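Local coordinates for protein transmembrane oligosaccharyl transferase (PDB 3WAJ) that is an archaeal membrane protein of the STT3/AglB family, joining a multi-helix transmembrane part of the GT-C clan to a C-terminal region of mixed helix and sheet, at residues Q743-K748 with V763-S768; A703-Y708 with Q722-E727. All coordinates share one frame; numbering follows the deposited sequence.

Contact 1. Residues Q743-K748 with V763-S768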
ATOM      1  N   GLN A 743     -10.213  20.546  10.540  1.00 33.97           N
ATOM      2  CA  GLN A 743     -11.010  19.514  11.206  1.00 33.06           C
ATOM      3  C   GLN A 743     -10.598  19.360  12.650  1.00 30.89           C
ATOM      4  O   GLN A 743     -11.444  19.212  13.528  1.00 31.09           O
ATOM      5  CB  GLN A 743     -10.894  18.185  10.476  1.00 28.60           C
ATOM      6  CG  GLN A 743     -11.402  18.226   9.062  1.00 29.33           C
ATOM      7  CD  GLN A 743     -11.450  16.851   8.464  1.00 28.77           C
ATOM      8  OE1 GLN A 743     -11.408  15.864   9.191  1.00 34.25           O
ATOM      9  NE2 GLN A 743     -11.524  16.768   7.137  1.00 25.57           N
ATOM     10  N   GLU A 744      -9.291  19.386  12.893  1.00 30.58           N
ATOM     11  CA  GLU A 744      -8.777  19.256  14.258  1.00 34.92           C
ATOM     12  C   GLU A 744      -9.227  20.458  15.116  1.00 39.62           C
ATOM     13  O   GLU A 744      -9.656  20.292  16.268  1.00 35.06           O
ATOM     14  CB  GLU A 744      -7.248  19.150  14.237  1.00 30.27           C
ATOM     15  CG  GLU A 744      -6.588  19.466  15.574  1.00 35.30           C
ATOM     16  CD  GLU A 744      -5.062  19.362  15.514  1.00 46.03           C
ATOM     17  OE1 GLU A 744      -4.368  20.236  16.087  1.00 45.62           O
ATOM     18  OE2 GLU A 744      -4.557  18.394  14.896  1.00 46.95           O
ATOM     19  N   VAL A 745      -9.133  21.660  14.541  1.00 30.04           N
ATOM     20  CA  VAL A 745      -9.616  22.867  15.213  1.00 37.19           C
ATOM     21  C   VAL A 745     -11.084  22.694  15.580  1.00 32.01           C
ATOM     22  O   VAL A 745     -11.478  22.952  16.709  1.00 28.59           O
ATOM     23  CB  VAL A 745      -9.406  24.154  14.362  1.00 26.65           C
ATOM     24  CG1 VAL A 745     -10.158  25.308  14.964  1.00 25.14           C
ATOM     25  CG2 VAL A 745      -7.915  24.507  14.280  1.00 27.88           C
ATOM     26  N   LEU A 746     -11.889  22.221  14.635  1.00 28.57           N
ATOM     27  CA  LEU A 746     -13.300  22.006  14.921  1.00 33.65           C
ATOM     28  C   LEU A 746     -13.546  20.898  15.971  1.00 35.51           C
ATOM     29  O   LEU A 746     -14.424  21.030  16.831  1.00 38.97           O
ATOM     30  CB  LEU A 746     -14.074  21.754  13.625  1.00 34.58           C
ATOM     31  CG  LEU A 746     -14.084  22.949  12.662  1.00 35.46           C
ATOM     32  CD1 LEU A 746     -14.890  22.644  11.388  1.00 31.95           C
ATOM     33  CD2 LEU A 746     -14.627  24.187  13.366  1.00 29.51           C
ATOM     34  N   TYR A 747     -12.776  19.817  15.902  1.00 32.00           N
ATOM     35  CA  TYR A 747     -12.860  18.751  16.897  1.00 27.93           C
ATOM     36  C   TYR A 747     -12.655  19.324  18.289  1.00 30.06           C
ATOM     37  O   TYR A 747     -13.391  18.988  19.222  1.00 30.58           O
ATOM     38  CB  TYR A 747     -11.751  17.727  16.662  1.00 34.00           C
ATOM     39  CG  TYR A 747     -12.029  16.700  15.608  1.00 32.04           C
ATOM     40  CD1 TYR A 747     -13.044  16.873  14.686  1.00 28.17           C
ATOM     41  CD2 TYR A 747     -11.286  15.534  15.555  1.00 31.94           C
ATOM     42  CE1 TYR A 747     -13.305  15.907  13.723  1.00 30.87           C
ATOM     43  CE2 TYR A 747     -11.542  14.556  14.601  1.00 31.79           C
ATOM     44  CZ  TYR A 747     -12.549  14.750  13.687  1.00 31.40           C
ATOM     45  OH  TYR A 747     -12.788  13.787  12.724  1.00 31.45           O
ATOM     46  N   LYS A 748     -11.632  20.174  18.422  1.00 29.95           N
ATOM     47  CA  LYS A 748     -11.297  20.801  19.700  1.00 31.89           C
ATOM     48  C   LYS A 748     -12.394  21.738  20.152  1.00 31.88           C
ATOM     49  O   LYS A 748     -12.757  21.768  21.333  1.00 35.62           O
ATOM     50  CB  LYS A 748      -9.978  21.579  19.594  1.00 25.24           C
ATOM     51  CG  LYS A 748      -8.788  20.695  19.394  1.00 32.83           C
ATOM     52  CD  LYS A 748      -7.489  21.486  19.282  1.00 35.86           C
ATOM     53  CE  LYS A 748      -6.316  20.507  19.286  1.00 33.60           C
ATOM     54  NZ  LYS A 748      -5.046  21.092  18.808  1.00 31.48           N
ATOM     55  N   VAL A 763      -8.251  22.095  26.521  1.00 41.63           N
ATOM     56  CA  VAL A 763      -7.475  22.069  25.290  1.00 41.14           C
ATOM     57  C   VAL A 763      -7.601  23.421  24.580  1.00 50.56           C
ATOM     58  O   VAL A 763      -8.693  23.987  24.494  1.00 49.94           O
ATOM     59  CB  VAL A 763      -7.945  20.921  24.359  1.00 40.53           C
ATOM     60  CG1 VAL A 763      -9.401  21.123  23.955  1.00 42.13           C
ATOM     61  CG2 VAL A 763      -7.051  20.808  23.121  1.00 31.37           C
ATOM     62  N   LYS A 764      -6.492  23.958  24.079  1.00 53.79           N
ATOM     63  CA  LYS A 764      -6.585  25.221  23.358  1.00 49.81           C
ATOM     64  C   LYS A 764      -7.103  24.996  21.946  1.00 49.37           C
ATOM     65  O   LYS A 764      -6.779  23.985  21.304  1.00 43.84           O
ATOM     66  CB  LYS A 764      -5.255  25.986  23.356  1.00 44.77           C
ATOM     67  CG  LYS A 764      -4.979  26.661  24.678  1.00 54.30           C
ATOM     68  CD  LYS A 764      -3.795  27.618  24.619  1.00 61.90           C
ATOM     69  CE  LYS A 764      -2.497  26.905  24.265  1.00 57.52           C
ATOM     70  NZ  LYS A 764      -1.304  27.723  24.641  1.00 53.38           N
ATOM     71  N   ILE A 765      -7.926  25.933  21.478  1.00 47.99           N
ATOM     72  CA  ILE A 765      -8.444  25.880  20.116  1.00 40.59           C
ATOM     73  C   ILE A 765      -7.370  26.436  19.177  1.00 39.56           C
ATOM     74  O   ILE A 765      -7.213  27.647  19.042  1.00 44.82           O
ATOM     75  CB  ILE A 765      -9.799  26.606  20.007  1.00 38.83           C
ATOM     76  CG1 ILE A 765     -10.801  25.892  20.914  1.00 35.85           C
ATOM     77  CG2 ILE A 765     -10.291  26.628  18.552  1.00 35.41           C
ATOM     78  CD1 ILE A 765     -12.177  26.458  20.873  1.00 48.19           C
ATOM     79  N   ALA A 766      -6.611  25.522  18.569  1.00 37.00           N
ATOM     80  CA  ALA A 766      -5.423  25.849  17.777  1.00 32.41           C
ATOM     81  C   ALA A 766      -4.957  24.632  16.997  1.00 35.73           C
ATOM     82  O   ALA A 766      -5.168  23.497  17.438  1.00 39.27           O
ATOM     83  CB  ALA A 766      -4.301  26.333  18.682  1.00 26.01           C
ATOM     84  N   PRO A 767      -4.298  24.860  15.845  1.00 28.62           N
ATOM     85  CA  PRO A 767      -3.787  23.699  15.120  1.00 25.88           C
ATOM     86  C   PRO A 767      -2.498  23.215  15.792  1.00 33.07           C
ATOM     87  O   PRO A 767      -2.121  23.765  16.819  1.00 33.08           O
ATOM     88  CB  PRO A 767      -3.502  24.258  13.719  1.00 22.83           C
ATOM     89  CG  PRO A 767      -3.130  25.694  13.952  1.00 26.10           C
ATOM     90  CD  PRO A 767      -4.000  26.133  15.151  1.00 30.39           C
ATOM     91  N   SER A 768      -1.844  22.205  15.230  1.00 35.46           N
ATOM     92  CA  SER A 768      -0.686  21.581  15.869  1.00 34.79           C
ATOM     93  C   SER A 768       0.083  20.826  14.790  1.00 36.39           C
ATOM     94  O   SER A 768      -0.334  20.798  13.617  1.00 32.07           O
ATOM     95  CB  SER A 768      -1.141  20.615  16.953  1.00 34.33           C
ATOM     96  OG  SER A 768      -1.725  19.453  16.361  1.00 36.51           O
TER
HETATM   97  O   HOH W   1      -4.371  22.847  21.100  1.00 37.49           O
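The carboxylate of Glu-744 takes Ser-768 on a lone pair of OE1 and Lys-748 from above its plane. OG of Ser-768 donates to the syn lone pair of Glu-744 OE1 at 2.8 Å. Lys-748 NZ reaches the same OE1 from 39° out of the carboxylate plane, a salt bridge of 2.9 Å, so that one oxygen accepts two hydrogen bonds. The other oxygen, OE2, lies close to the like-charged Glu-615, which may favour a proton on one of the two acids. Lys-748, its chain extended beyond CG, also spends NZ on Ala-766 O at 2.8 Å, with a C=O...N angle of 165°, and on a water that bridges to Lys-764 O. The loop leading from helix 740-755 back to strand 771-776 thus lies along one flank of that helix, one loop carbonyl binding the ammonium directly and a second through the water. Val-763 CG2 packs across the lysine chain, 3.9 Å from CE. Val-745 packs without polar bonds: CG1 touches Ile-765 CG2 at 3.8 Å, the side chains crossing at about a right angle, while CG2 lies against the Ala-766 to Pro-767 peptide. Ile-765 N is held by Glu-717 of helix 717-732.

Contact 2. Residues A703-Y708 with Q722-E727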
ATOM      1  N   ALA A 703      -0.130  22.113   5.915  1.00 39.20           N
ATOM      2  CA  ALA A 703       0.156  23.200   4.985  1.00 37.33           C
ATOM      3  C   ALA A 703      -0.777  24.427   5.086  1.00 38.88           C
ATOM      4  O   ALA A 703      -0.310  25.566   5.132  1.00 42.17           O
ATOM      5  CB  ALA A 703       0.172  22.663   3.549  1.00 29.67           C
ATOM      6  N   GLU A 704      -2.084  24.185   5.101  1.00 39.11           N
ATOM      7  CA  GLU A 704      -3.063  25.264   5.029  1.00 39.62           C
ATOM      8  C   GLU A 704      -2.967  26.185   6.230  1.00 39.83           C
ATOM      9  O   GLU A 704      -3.169  27.392   6.102  1.00 46.37           O
ATOM     10  CB  GLU A 704      -4.490  24.721   4.851  1.00 45.79           C
ATOM     11  CG  GLU A 704      -5.042  23.996   6.082  1.00 65.82           C
ATOM     12  CD  GLU A 704      -4.660  22.497   6.179  1.00 64.95           C
ATOM     13  OE1 GLU A 704      -3.959  21.958   5.260  1.00 64.47           O
ATOM     14  OE2 GLU A 704      -5.095  21.875   7.191  1.00 47.55           O
ATOM     15  N   TRP A 705      -2.623  25.627   7.389  1.00 39.73           N
ATOM     16  CA  TRP A 705      -2.488  26.429   8.602  1.00 39.64           C
ATOM     17  C   TRP A 705      -1.128  27.121   8.695  1.00 43.67           C
ATOM     18  O   TRP A 705      -0.998  28.213   9.264  1.00 44.88           O
ATOM     19  CB  TRP A 705      -2.846  25.607   9.851  1.00 33.47           C
ATOM     20  CG  TRP A 705      -4.342  25.563  10.030  1.00 35.77           C
ATOM     21  CD1 TRP A 705      -5.202  24.595   9.581  1.00 37.20           C
ATOM     22  CD2 TRP A 705      -5.160  26.566  10.647  1.00 35.68           C
ATOM     23  NE1 TRP A 705      -6.501  24.925   9.897  1.00 36.07           N
ATOM     24  CE2 TRP A 705      -6.505  26.131  10.549  1.00 37.88           C
ATOM     25  CE3 TRP A 705      -4.888  27.789  11.270  1.00 34.22           C
ATOM     26  CZ2 TRP A 705      -7.582  26.883  11.060  1.00 39.28           C
ATOM     27  CZ3 TRP A 705      -5.950  28.535  11.781  1.00 33.08           C
ATOM     28  CH2 TRP A 705      -7.283  28.075  11.674  1.00 39.00           C
ATOM     29  N   LYS A 706      -0.117  26.502   8.104  1.00 45.22           N
ATOM     30  CA  LYS A 706       1.182  27.152   7.995  1.00 44.84           C
ATOM     31  C   LYS A 706       0.949  28.425   7.187  1.00 42.60           C
ATOM     32  O   LYS A 706       1.386  29.521   7.552  1.00 45.12           O
ATOM     33  CB  LYS A 706       2.173  26.218   7.295  1.00 42.24           C
ATOM     34  CG  LYS A 706       3.531  26.832   7.000  1.00 52.12           C
ATOM     35  CD  LYS A 706       4.366  27.011   8.253  1.00 60.25           C
ATOM     36  CE  LYS A 706       5.805  27.337   7.886  1.00 65.40           C
ATOM     37  NZ  LYS A 706       6.681  27.566   9.072  1.00 68.21           N
ATOM     38  N   SER A 707       0.189  28.263   6.112  1.00 31.71           N
ATOM     39  CA  SER A 707      -0.166  29.348   5.210  1.00 36.60           C
ATOM     40  C   SER A 707      -1.069  30.408   5.872  1.00 42.14           C
ATOM     41  O   SER A 707      -0.823  31.606   5.732  1.00 47.47           O
ATOM     42  CB  SER A 707      -0.799  28.756   3.948  1.00 39.38           C
ATOM     43  OG  SER A 707      -1.510  29.738   3.240  1.00 53.06           O
ATOM     44  N   TYR A 708      -2.088  29.972   6.613  1.00 43.13           N
ATOM     45  CA  TYR A 708      -2.930  30.906   7.367  1.00 45.57           C
ATOM     46  C   TYR A 708      -2.139  31.768   8.349  1.00 45.62           C
ATOM     47  O   TYR A 708      -2.474  32.923   8.561  1.00 41.00           O
ATOM     48  CB  TYR A 708      -3.991  30.164   8.184  1.00 40.23           C
ATOM     49  CG  TYR A 708      -5.115  29.556   7.394  1.00 36.55           C
ATOM     50  CD1 TYR A 708      -5.485  30.064   6.166  1.00 28.28           C
ATOM     51  CD2 TYR A 708      -5.812  28.466   7.893  1.00 35.18           C
ATOM     52  CE1 TYR A 708      -6.531  29.500   5.446  1.00 35.78           C
ATOM     53  CE2 TYR A 708      -6.845  27.891   7.186  1.00 34.35           C
ATOM     54  CZ  TYR A 708      -7.205  28.405   5.966  1.00 40.41           C
ATOM     55  OH  TYR A 708      -8.241  27.816   5.270  1.00 45.83           O
ATOM     56  N   GLN A 722     -12.560  31.492  14.105  1.00 35.59           N
ATOM     57  CA  GLN A 722     -13.304  32.181  13.049  1.00 35.22           C
ATOM     58  C   GLN A 722     -12.770  31.884  11.663  1.00 32.28           C
ATOM     59  O   GLN A 722     -13.528  31.833  10.701  1.00 33.25           O
ATOM     60  CB  GLN A 722     -13.336  33.700  13.292  1.00 37.27           C
ATOM     61  CG  GLN A 722     -13.946  34.100  14.627  1.00 39.46           C
ATOM     62  CD  GLN A 722     -15.208  33.301  14.979  1.00 38.55           C
ATOM     63  OE1 GLN A 722     -16.039  32.974  14.108  1.00 40.64           O
ATOM     64  NE2 GLN A 722     -15.361  32.999  16.264  1.00 32.26           N
ATOM     65  N   THR A 723     -11.456  31.707  11.564  1.00 30.31           N
ATOM     66  CA  THR A 723     -10.841  31.264  10.317  1.00 34.40           C
ATOM     67  C   THR A 723     -11.323  29.857   9.927  1.00 38.40           C
ATOM     68  O   THR A 723     -11.772  29.619   8.796  1.00 41.92           O
ATOM     69  CB  THR A 723      -9.319  31.272  10.438  1.00 38.68           C
ATOM     70  OG1 THR A 723      -8.873  32.625  10.652  1.00 40.55           O
ATOM     71  CG2 THR A 723      -8.678  30.696   9.178  1.00 33.27           C
ATOM     72  N   ALA A 724     -11.246  28.933  10.882  1.00 38.34           N
ATOM     73  CA  ALA A 724     -11.674  27.553  10.668  1.00 35.16           C
ATOM     74  C   ALA A 724     -13.152  27.442  10.226  1.00 34.41           C
ATOM     75  O   ALA A 724     -13.457  26.815   9.212  1.00 33.09           O
ATOM     76  CB  ALA A 724     -11.407  26.743  11.907  1.00 35.27           C
ATOM     77  N   LEU A 725     -14.067  28.052  10.972  1.00 34.58           N
ATOM     78  CA  LEU A 725     -15.485  28.029  10.585  1.00 32.62           C
ATOM     79  C   LEU A 725     -15.724  28.621   9.204  1.00 33.73           C
ATOM     80  O   LEU A 725     -16.502  28.089   8.420  1.00 35.60           O
ATOM     81  CB  LEU A 725     -16.337  28.767  11.608  1.00 30.86           C
ATOM     82  CG  LEU A 725     -16.465  28.061  12.947  1.00 34.34           C
ATOM     83  CD1 LEU A 725     -17.261  28.923  13.914  1.00 35.40           C
ATOM     84  CD2 LEU A 725     -17.145  26.707  12.741  1.00 34.46           C
ATOM     85  N   TYR A 726     -15.054  29.723   8.897  1.00 32.45           N
ATOM     86  CA  TYR A 726     -15.185  30.319   7.575  1.00 30.67           C
ATOM     87  C   TYR A 726     -14.767  29.336   6.487  1.00 33.33           C
ATOM     88  O   TYR A 726     -15.476  29.165   5.493  1.00 35.35           O
ATOM     89  CB  TYR A 726     -14.344  31.597   7.474  1.00 37.65           C
ATOM     90  CG  TYR A 726     -14.531  32.324   6.171  1.00 41.92           C
ATOM     91  CD1 TYR A 726     -15.561  33.235   6.007  1.00 48.36           C
ATOM     92  CD2 TYR A 726     -13.684  32.098   5.097  1.00 48.95           C
ATOM     93  CE1 TYR A 726     -15.735  33.922   4.807  1.00 48.01           C
ATOM     94  CE2 TYR A 726     -13.854  32.775   3.894  1.00 50.30           C
ATOM     95  CZ  TYR A 726     -14.879  33.685   3.760  1.00 47.46           C
ATOM     96  OH  TYR A 726     -15.052  34.355   2.569  1.00 53.15           O
ATOM     97  N   GLU A 727     -13.612  28.697   6.667  1.00 33.45           N
ATOM     98  CA  GLU A 727     -13.148  27.694   5.701  1.00 32.61           C
ATOM     99  C   GLU A 727     -14.181  26.584   5.553  1.00 32.01           C
ATOM    100  O   GLU A 727     -14.471  26.124   4.443  1.00 36.78           O
ATOM    101  CB  GLU A 727     -11.813  27.082   6.144  1.00 38.28           C
ATOM    102  CG  GLU A 727     -11.212  26.099   5.135  1.00 41.98           C
ATOM    103  CD  GLU A 727     -10.241  25.087   5.763  1.00 46.84           C
ATOM    104  OE1 GLU A 727     -10.598  23.887   5.813  1.00 45.97           O
ATOM    105  OE2 GLU A 727      -9.126  25.488   6.199  1.00 41.47           O
TER
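Tyr-708 and Glu-727 meet through a hydrogen bond, OH donating to OE2 at 2.7 Å. The phenol arrives on the anti side of the carboxylate, 18° out of its plane, and the ring is turned 40° from that plane. OE2 in turn lies at the edge of the tyrosine ring. One face of this ring carries Thr-723 CG2 in a CH-pi contact, 3.9 Å from the centroid; the threonine methyl is anti to its backbone N, which sends it out towards the ring. The opposite face lies against the backbone oxygen of Glu-704, in the same helix as the tyrosine.

Trp-705 is the other aromatic side chain in the interface. Its far benzo carbons do the touching: CZ2 is 3.9 Å from Ala-724 CB, which sits in plane at the indole edge, and CH2 is as close to Thr-723 CG2, so this one methyl serves both aromatic side chains. Tyr-708 CD2 stands over the centre of the indole, 3.4 Å above its plane. The motif is a helix pair, the short helix 703-708 against helix 717-732, their local axes 12.4 Å apart at 126°; that wide spacing is filled by the two aromatic rings and the long glutamate chain.

Further out, the start of helix 740-755 and the loop before it fix the polar ends. Thr-742 OG1 is hydrogen-bonded to both Glu-727 OE2 and Trp-705 NE1, tying the two sides together, and Thr-739 N binds Glu-727 OE1. Glu-704 OE2 pairs with Gly-741 N, while OG1 of Thr-723 turns back to Gln-719 O within its own helix.

How the contacts relate
The contacts share one small helical cluster: helix 740-755, which carries one side of contact 1, also packs on both sides of contact 2. Their centres are 11 Å apart, and an apolar seam joins them, with Val-745 CG1 lying 3.6 Å from Ala-724 CB and Pro-767 CG resting on Trp-705 CE3. Leu-746 and Leu-725 extend the seam between the two longer helices. Contact 1 is the more buried, yet its middle is ionic, a lysine and an acid of one helix turned to loop carbonyls and a hydroxyl. Contact 2, only partly buried, relies on aromatic rings and a single direct hydrogen bond between two helices.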